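PDB 4Z7X: MdbA from Actinomyces oris, which acts as a thiol-disulfide oxidoreductase in a disulfide bond-forming machine linked to sortase-mediated pilus assembly. Local coordinates for residues P57-Y62 and P197-K202; D117-Q122 and N159-V164. One frame throughout, in Å; residues are numbered along the deposited sequence.

Contact 1: residues P57-Y62 and P197-K202; sequences PVLDIY and PTVFFK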
ATOM      1  N   PRO A  57     -10.245   0.628 -14.240  1.00 16.66           N
ATOM      2  CA  PRO A  57     -10.865  -0.187 -13.222  1.00 12.52           C
ATOM      3  C   PRO A  57      -9.982  -0.336 -11.999  1.00 11.98           C
ATOM      4  O   PRO A  57      -8.762  -0.197 -12.079  1.00 10.35           O
ATOM      5  CB  PRO A  57     -10.970  -1.561 -13.901  1.00 16.84           C
ATOM      6  CG  PRO A  57     -10.749  -1.342 -15.310  1.00 21.39           C
ATOM      7  CD  PRO A  57      -9.782  -0.227 -15.360  1.00 19.73           C
ATOM      8  N   VAL A  58     -10.606  -0.660 -10.894  1.00 11.23           N
ATOM      9  CA  VAL A  58      -9.942  -0.761  -9.615  1.00 10.58           C
ATOM     10  C   VAL A  58      -9.162  -2.045  -9.439  1.00  9.09           C
ATOM     11  O   VAL A  58      -9.730  -3.140  -9.511  1.00 11.43           O
ATOM     12  CB  VAL A  58     -10.940  -0.555  -8.449  1.00 12.78           C
ATOM     13  CG1 VAL A  58     -10.208  -0.647  -7.127  1.00 13.49           C
ATOM     14  CG2 VAL A  58     -11.608   0.810  -8.576  1.00 11.58           C
ATOM     15  N   LEU A  59      -7.876  -1.891  -9.096  1.00  9.43           N
ATOM     16  CA  LEU A  59      -7.027  -3.012  -8.642  1.00  9.68           C
ATOM     17  C   LEU A  59      -6.766  -2.809  -7.145  1.00  9.33           C
ATOM     18  O   LEU A  59      -6.088  -1.840  -6.750  1.00 11.10           O
ATOM     19  CB  LEU A  59      -5.697  -3.039  -9.378  1.00  9.56           C
ATOM     20  CG  LEU A  59      -4.747  -4.172  -9.044  1.00 12.34           C
ATOM     21  CD1 LEU A  59      -5.260  -5.506  -9.571  1.00 14.45           C
ATOM     22  CD2 LEU A  59      -3.368  -3.829  -9.616  1.00 14.32           C
ATOM     23  N   ASP A  60      -7.346  -3.693  -6.329  1.00  9.27           N
ATOM     24  CA  ASP A  60      -7.240  -3.608  -4.875  1.00  9.86           C
ATOM     25  C   ASP A  60      -6.152  -4.582  -4.449  1.00 11.84           C
ATOM     26  O   ASP A  60      -6.210  -5.769  -4.816  1.00 14.05           O
ATOM     27  CB  ASP A  60      -8.545  -4.118  -4.225  1.00 13.59           C
ATOM     28  CG  ASP A  60      -9.691  -3.159  -4.327  1.00 15.07           C
ATOM     29  OD1 ASP A  60      -9.540  -2.046  -3.830  1.00 17.57           O
ATOM     30  OD2 ASP A  60     -10.777  -3.526  -4.886  1.00 22.92           O
ATOM     31  N   ILE A  61      -5.210  -4.122  -3.650  1.00 11.09           N
ATOM     32  CA  ILE A  61      -4.191  -4.958  -3.060  1.00  9.75           C
ATOM     33  C   ILE A  61      -4.238  -4.841  -1.521  1.00 11.57           C
ATOM     34  O   ILE A  61      -4.003  -3.783  -0.975  1.00 10.70           O
ATOM     35  CB  ILE A  61      -2.766  -4.608  -3.552  1.00 12.02           C
ATOM     36  CG1 ILE A  61      -2.717  -4.660  -5.116  1.00 16.13           C
ATOM     37  CG2 ILE A  61      -1.771  -5.582  -2.961  1.00 14.84           C
ATOM     38  CD1 ILE A  61      -1.421  -4.216  -5.725  1.00 21.70           C
ATOM     39  N   TYR A  62      -4.554  -5.970  -0.896  1.00 11.74           N
ATOM     40  CA  TYR A  62      -4.527  -6.122   0.561  1.00  9.40           C
ATOM     41  C   TYR A  62      -3.169  -6.703   0.929  1.00 12.22           C
ATOM     42  O   TYR A  62      -2.762  -7.759   0.397  1.00 14.80           O
ATOM     43  CB  TYR A  62      -5.657  -7.037   1.073  1.00 11.74           C
ATOM     44  CG  TYR A  62      -7.020  -6.439   0.977  1.00 13.42           C
ATOM     45  CD1 TYR A  62      -7.742  -6.427  -0.220  1.00 13.98           C
ATOM     46  CD2 TYR A  62      -7.610  -5.892   2.091  1.00 13.82           C
ATOM     47  CE1 TYR A  62      -9.004  -5.844  -0.277  1.00 14.68           C
ATOM     48  CE2 TYR A  62      -8.881  -5.344   2.053  1.00 13.90           C
ATOM     49  CZ  TYR A  62      -9.573  -5.314   0.868  1.00 15.45           C
ATOM     50  OH  TYR A  62     -10.837  -4.738   0.802  1.00 17.00           O
ATOM     51  N   PRO A 197      -0.725 -11.576   0.250  1.00 15.31           N
ATOM     52  CA  PRO A 197      -1.643 -10.587  -0.308  1.00 14.57           C
ATOM     53  C   PRO A 197      -2.986 -11.185  -0.720  1.00 14.18           C
ATOM     54  O   PRO A 197      -3.092 -12.385  -0.918  1.00 17.43           O
ATOM     55  CB  PRO A 197      -0.889 -10.084  -1.541  1.00 16.81           C
ATOM     56  CG  PRO A 197      -0.041 -11.217  -1.950  1.00 19.76           C
ATOM     57  CD  PRO A 197       0.329 -11.972  -0.719  1.00 18.54           C
ATOM     58  N   THR A 198      -4.008 -10.322  -0.831  1.00 13.87           N
ATOM     59  CA  THR A 198      -5.258 -10.663  -1.488  1.00 13.34           C
ATOM     60  C   THR A 198      -5.462  -9.575  -2.526  1.00 11.74           C
ATOM     61  O   THR A 198      -5.311  -8.388  -2.209  1.00 12.88           O
ATOM     62  CB  THR A 198      -6.473 -10.748  -0.520  1.00 16.42           C
ATOM     63  OG1 THR A 198      -6.283 -11.819   0.412  1.00 18.92           O
ATOM     64  CG2 THR A 198      -7.727 -10.998  -1.314  1.00 21.38           C
ATOM     65  N   VAL A 199      -5.786  -9.968  -3.744  1.00 11.64           N
ATOM     66  CA  VAL A 199      -5.935  -9.019  -4.857  1.00 11.49           C
ATOM     67  C   VAL A 199      -7.312  -9.172  -5.509  1.00 12.22           C
ATOM     68  O   VAL A 199      -7.788 -10.286  -5.768  1.00 13.56           O
ATOM     69  CB  VAL A 199      -4.792  -9.273  -5.889  1.00 12.89           C
ATOM     70  CG1 VAL A 199      -4.902  -8.364  -7.094  1.00 15.15           C
ATOM     71  CG2 VAL A 199      -3.416  -9.058  -5.235  1.00 13.90           C
ATOM     72  N   PHE A 200      -7.943  -8.025  -5.789  1.00 11.69           N
ATOM     73  CA  PHE A 200      -9.176  -7.976  -6.561  1.00 12.02           C
ATOM     74  C   PHE A 200      -8.970  -7.048  -7.743  1.00 12.18           C
ATOM     75  O   PHE A 200      -8.226  -6.051  -7.654  1.00 10.84           O
ATOM     76  CB  PHE A 200     -10.306  -7.452  -5.688  1.00 13.06           C
ATOM     77  CG  PHE A 200     -10.635  -8.323  -4.530  1.00 12.41           C
ATOM     78  CD1 PHE A 200     -11.605  -9.304  -4.651  1.00 14.93           C
ATOM     79  CD2 PHE A 200     -10.037  -8.102  -3.290  1.00 15.70           C
ATOM     80  CE1 PHE A 200     -11.908 -10.116  -3.584  1.00 16.63           C
ATOM     81  CE2 PHE A 200     -10.341  -8.899  -2.204  1.00 15.67           C
ATOM     82  CZ  PHE A 200     -11.289  -9.912  -2.353  1.00 15.86           C
ATOM     83  N   PHE A 201      -9.612  -7.382  -8.853  1.00 11.49           N
ATOM     84  CA  PHE A 201      -9.623  -6.529 -10.038  1.00 12.21           C
ATOM     85  C   PHE A 201     -11.035  -6.428 -10.542  1.00 13.26           C
ATOM     86  O   PHE A 201     -11.686  -7.430 -10.778  1.00 15.41           O
ATOM     87  CB  PHE A 201      -8.678  -7.040 -11.134  1.00 13.14           C
ATOM     88  CG  PHE A 201      -8.671  -6.141 -12.331  1.00 13.11           C
ATOM     89  CD1 PHE A 201      -8.271  -4.832 -12.216  1.00 11.74           C
ATOM     90  CD2 PHE A 201      -9.113  -6.593 -13.557  1.00 15.41           C
ATOM     91  CE1 PHE A 201      -8.292  -3.986 -13.312  1.00 12.68           C
ATOM     92  CE2 PHE A 201      -9.140  -5.762 -14.638  1.00 15.77           C
ATOM     93  CZ  PHE A 201      -8.742  -4.457 -14.518  1.00 13.80           C
ATOM     94  N   LYS A 202     -11.528  -5.201 -10.648  1.00 13.50           N
ATOM     95  CA  LYS A 202     -12.949  -4.961 -10.916  0.60 17.33           C
ATOM     96  C   LYS A 202     -13.863  -5.727  -9.951  1.00 15.81           C
ATOM     97  O   LYS A 202     -14.923  -6.239 -10.347  1.00 21.23           O
ATOM     98  CB  LYS A 202     -13.297  -5.330 -12.345  0.60 21.04           C
ATOM     99  CG  LYS A 202     -12.518  -4.560 -13.375  0.60 20.79           C
ATOM    100  CD  LYS A 202     -12.684  -5.109 -14.783  0.60 26.27           C
ATOM    101  CE  LYS A 202     -13.975  -4.624 -15.396  0.60 30.10           C
ATOM    102  NZ  LYS A 202     -14.107  -5.030 -16.811  0.60 37.81           N
TER
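Strands 58-62 and 198-201 run antiparallel side by side, their axes 4.7 Å apart and 172° between directions, and five backbone hydrogen bonds join them, with Lys-202, just past the second strand, adding the last bond, from its N to Val-58 O. The shortest joins Asp-60 N to Phe-200 O at 2.8 Å. Side chains then divide between the two faces. On one, Leu-59, Ile-61, Val-199 and Phe-201 form an apolar layer in which Leu-59 CD1 lies 3.8 Å from Val-199 CG1. Phe-201 has CG anti to its backbone N (chi1 -179°), and the ring beyond reaches the start of the partner strand: CD1 comes 3.5 Å from Val-58 O, while CE1 rests 3.7 Å from Pro-57 CB. An alanine at Phe-201 would keep the CB contact with Leu-59 but would probably open a gap beside Pro-57, leaving its ring without the aromatic surface it packs on. The other face is more polar. Tyr-62 brings CE1 to 3.9 Å from Phe-200 CE2, the two rings meeting obliquely, and Thr-198 O lies at the edge of the tyrosine ring. Beside them the Asp-60 carboxylate, turned 75° from the Phe-200 ring plane, is hydrogen-bonded through OD1 to His-95 NE2, and the histidine ring also stacks on Tyr-62; a buried acid is thus given a partner from strand 91-96. Pro-197, preceded by a cis peptide bond, makes a CA-H...O contact, its CA 3.1 Å from Tyr-62 O, and sets its side chain against Cys-70. Central strand, antiparallel neighbour and cis-proline beside a probable CxxC helix start are hallmarks of the thioredoxin fold.

Contact 2: residues D117-Q122 and N159-V164; sequences DEAPAQ and NVPKEV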
ATOM      1  N   ASP A 117       0.638  12.188   4.635  1.00  9.70           N
ATOM      2  CA  ASP A 117       0.152  13.469   5.072  1.00 10.11           C
ATOM      3  C   ASP A 117       1.048  14.637   4.647  1.00 11.68           C
ATOM      4  O   ASP A 117       0.534  15.729   4.431  1.00 14.93           O
ATOM      5  CB  ASP A 117       0.007  13.502   6.601  1.00 11.04           C
ATOM      6  CG  ASP A 117      -1.294  12.884   7.099  1.00 12.45           C
ATOM      7  OD1 ASP A 117      -2.211  12.634   6.279  1.00 14.34           O
ATOM      8  OD2 ASP A 117      -1.422  12.722   8.340  1.00 13.77           O
ATOM      9  N   GLU A 118       2.371  14.428   4.542  1.00 11.71           N
ATOM     10  CA  GLU A 118       3.290  15.531   4.327  0.70 13.83           C
ATOM     11  C   GLU A 118       4.092  15.483   3.023  1.00 13.09           C
ATOM     12  O   GLU A 118       4.634  16.507   2.584  1.00 16.22           O
ATOM     13  CB  GLU A 118       4.245  15.631   5.499  0.70 16.60           C
ATOM     14  CG  GLU A 118       3.527  15.824   6.825  0.70 21.12           C
ATOM     15  CD  GLU A 118       4.203  16.858   7.690  0.70 28.52           C
ATOM     16  OE1 GLU A 118       5.430  17.047   7.556  0.70 35.69           O
ATOM     17  OE2 GLU A 118       3.504  17.503   8.483  0.70 39.93           O
ATOM     18  N   ALA A 119       4.202  14.299   2.425  1.00 11.62           N
ATOM     19  CA  ALA A 119       4.968  14.127   1.184  1.00 11.74           C
ATOM     20  C   ALA A 119       4.271  13.104   0.266  1.00 12.89           C
ATOM     21  O   ALA A 119       4.873  12.110  -0.152  1.00 10.26           O
ATOM     22  CB  ALA A 119       6.379  13.691   1.489  1.00 13.50           C
ATOM     23  N   PRO A 120       2.995  13.340  -0.043  1.00 11.88           N
ATOM     24  CA  PRO A 120       2.237  12.330  -0.799  1.00 12.00           C
ATOM     25  C   PRO A 120       2.838  12.025  -2.182  1.00 12.96           C
ATOM     26  O   PRO A 120       2.689  10.913  -2.667  1.00 13.13           O
ATOM     27  CB  PRO A 120       0.833  12.942  -0.910  1.00 13.37           C
ATOM     28  CG  PRO A 120       1.064  14.424  -0.672  1.00 13.19           C
ATOM     29  CD  PRO A 120       2.145  14.453   0.390  1.00 13.39           C
ATOM     30  N   ALA A 121       3.570  12.968  -2.765  1.00 13.80           N
ATOM     31  CA  ALA A 121       4.213  12.711  -4.058  1.00 14.55           C
ATOM     32  C   ALA A 121       5.177  11.538  -4.032  1.00 12.49           C
ATOM     33  O   ALA A 121       5.462  10.948  -5.064  1.00 15.81           O
ATOM     34  CB  ALA A 121       4.920  13.951  -4.585  1.00 16.91           C
ATOM     35  N   GLN A 122       5.769  11.282  -2.885  1.00 11.52           N
ATOM     36  CA  GLN A 122       6.711  10.167  -2.730  1.00 13.07           C
ATOM     37  C   GLN A 122       6.102   8.952  -2.082  1.00 10.95           C
ATOM     38  O   GLN A 122       6.805   7.995  -1.766  1.00 11.83           O
ATOM     39  CB  GLN A 122       7.910  10.619  -1.937  1.00 13.96           C
ATOM     40  CG  GLN A 122       8.827  11.584  -2.676  1.00 14.41           C
ATOM     41  CD  GLN A 122       8.417  13.021  -2.618  1.00 14.55           C
ATOM     42  OE1 GLN A 122       8.027  13.522  -1.574  1.00 15.66           O
ATOM     43  NE2 GLN A 122       8.600  13.724  -3.730  1.00 21.71           N
ATOM     44  N   ASN A 159      13.744  10.374  -2.013  1.00 12.95           N
ATOM     45  CA  ASN A 159      13.703  11.834  -1.959  1.00 12.26           C
ATOM     46  C   ASN A 159      12.435  12.413  -1.306  1.00 13.30           C
ATOM     47  O   ASN A 159      11.931  13.484  -1.692  1.00 13.85           O
ATOM     48  CB  ASN A 159      13.971  12.410  -3.345  1.00 13.81           C
ATOM     49  CG  ASN A 159      15.278  11.913  -3.918  1.00 15.36           C
ATOM     50  OD1 ASN A 159      16.376  12.078  -3.301  1.00 18.96           O
ATOM     51  ND2 ASN A 159      15.186  11.270  -5.051  1.00 14.28           N
ATOM     52  N   VAL A 160      11.988  11.755  -0.227  1.00 12.19           N
ATOM     53  CA  VAL A 160      11.126  12.414   0.715  1.00 10.88           C
ATOM     54  C   VAL A 160      11.926  13.599   1.304  1.00 11.68           C
ATOM     55  O   VAL A 160      13.104  13.453   1.608  1.00 13.28           O
ATOM     56  CB  VAL A 160      10.704  11.435   1.815  1.00 10.83           C
ATOM     57  CG1 VAL A 160      10.030  12.130   2.989  1.00 12.02           C
ATOM     58  CG2 VAL A 160       9.824  10.318   1.282  1.00 14.61           C
ATOM     59  N   PRO A 161      11.310  14.778   1.448  1.00 11.82           N
ATOM     60  CA  PRO A 161      12.027  15.886   2.060  1.00 12.09           C
ATOM     61  C   PRO A 161      12.540  15.569   3.470  1.00 11.38           C
ATOM     62  O   PRO A 161      11.850  14.888   4.250  1.00 12.31           O
ATOM     63  CB  PRO A 161      10.986  17.005   2.082  1.00 13.11           C
ATOM     64  CG  PRO A 161      10.064  16.687   0.943  1.00 12.80           C
ATOM     65  CD  PRO A 161       9.949  15.181   1.054  1.00 11.88           C
ATOM     66  N   LYS A 162      13.739  16.061   3.807  1.00 11.24           N
ATOM     67  CA  LYS A 162      14.326  15.789   5.109  1.00 12.80           C
ATOM     68  C   LYS A 162      13.409  16.251   6.247  1.00 14.12           C
ATOM     69  O   LYS A 162      13.328  15.585   7.274  1.00 14.96           O
ATOM     70  CB  LYS A 162      15.688  16.489   5.257  1.00 14.56           C
ATOM     71  CG  LYS A 162      16.827  15.918   4.462  1.00 18.78           C
ATOM     72  CD  LYS A 162      18.058  16.792   4.721  1.00 24.26           C
ATOM     73  CE  LYS A 162      19.317  16.201   4.130  1.00 35.29           C
ATOM     74  NZ  LYS A 162      19.035  15.772   2.746  1.00 43.50           N
ATOM     75  N   GLU A 163      12.714  17.381   6.072  1.00 13.66           N
ATOM     76  CA  GLU A 163      11.835  17.887   7.127  1.00 14.27           C
ATOM     77  C   GLU A 163      10.678  16.933   7.402  1.00 14.65           C
ATOM     78  O   GLU A 163      10.139  16.887   8.496  1.00 17.53           O
ATOM     79  CB  GLU A 163      11.341  19.285   6.868  1.00 20.94           C
ATOM     80  CG  GLU A 163      10.528  19.532   5.658  1.00 29.56           C
ATOM     81  CD  GLU A 163       9.694  20.820   5.723  1.00 43.91           C
ATOM     82  OE1 GLU A 163       8.866  20.974   4.813  1.00 54.53           O
ATOM     83  OE2 GLU A 163       9.851  21.664   6.649  1.00 58.66           O
ATOM     84  N   VAL A 164      10.337  16.132   6.425  1.00 12.47           N
ATOM     85  CA  VAL A 164       9.288  15.130   6.586  1.00 12.04           C
ATOM     86  C   VAL A 164       9.795  13.851   7.253  1.00 10.74           C
ATOM     87  O   VAL A 164       9.183  13.355   8.222  1.00 12.83           O
ATOM     88  CB  VAL A 164       8.623  14.825   5.211  1.00 12.72           C
ATOM     89  CG1 VAL A 164       7.580  13.701   5.316  1.00 12.29           C
ATOM     90  CG2 VAL A 164       7.964  16.100   4.693  1.00 14.51           C
TER
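Ala-119 is the apolar centre of this contact, its single methyl group meeting three residues of 159-164. Ala-119 CB lies 3.9 Å from Pro-161 CD, with Val-164 CG1 and Val-160 CG1 slightly farther off. The same hydrophobic patch widens on both flanks: Glu-118 offers its CB to Val-164 CG2 at 3.8 Å, the two side chains sliding past each other in opposite directions, and Gln-122 CB touches Val-160 CG2 at the same distance.

A second group of contacts sets an amide group against the backbone without a hydrogen bond. The Gln-122 side chain bends at chi2 (84°), which places the amide carbon CD 3.7 Å from Asn-159 O, while OE1 approaches Pro-161 CD at 3.7 Å.

Hydrogen bonds occur within each segment and not between them. Gln-122 N reaches back to Ala-119 O and Val-164 N to Pro-161 O, and Asn-159, with positive phi, closes helix 148-157 in a Schellman motif. The Glu-118 carboxylate has its partner outside, OE1 forming a salt bridge with Lys-167 NZ. Pro-120, in the same turn, touches the bound 3-(cyclohexylamino)-2-hydroxypropane-1-sulfonic acid.

With no hydrogen bond or salt bridge crossing it, the join between the end of helix 103-118 with the turn that follows it and the turn into helix 162-165 rests on van der Waals contact, and so on shape more than on directional bonding.

How the contacts relate
From the N terminus the chain first lays down 57-62, carrying the central strand of the sheet, and returns to it only at 197-202. The wide loop so closed is mostly helical, and contact 2 falls wholly within it: 117-122 ends helix 103-118, and after helices 123-140 and 148-157 the chain comes back at 159-164. The two loops therefore nest and do not cross. Contact 1 joins two neighbouring inner strands of the sheet, whereas contact 2 ties together turns of the helical part. Their centres are 26 Å apart on opposite sides of the chain's centre, and their nearest atoms, about 15 Å apart, do not touch.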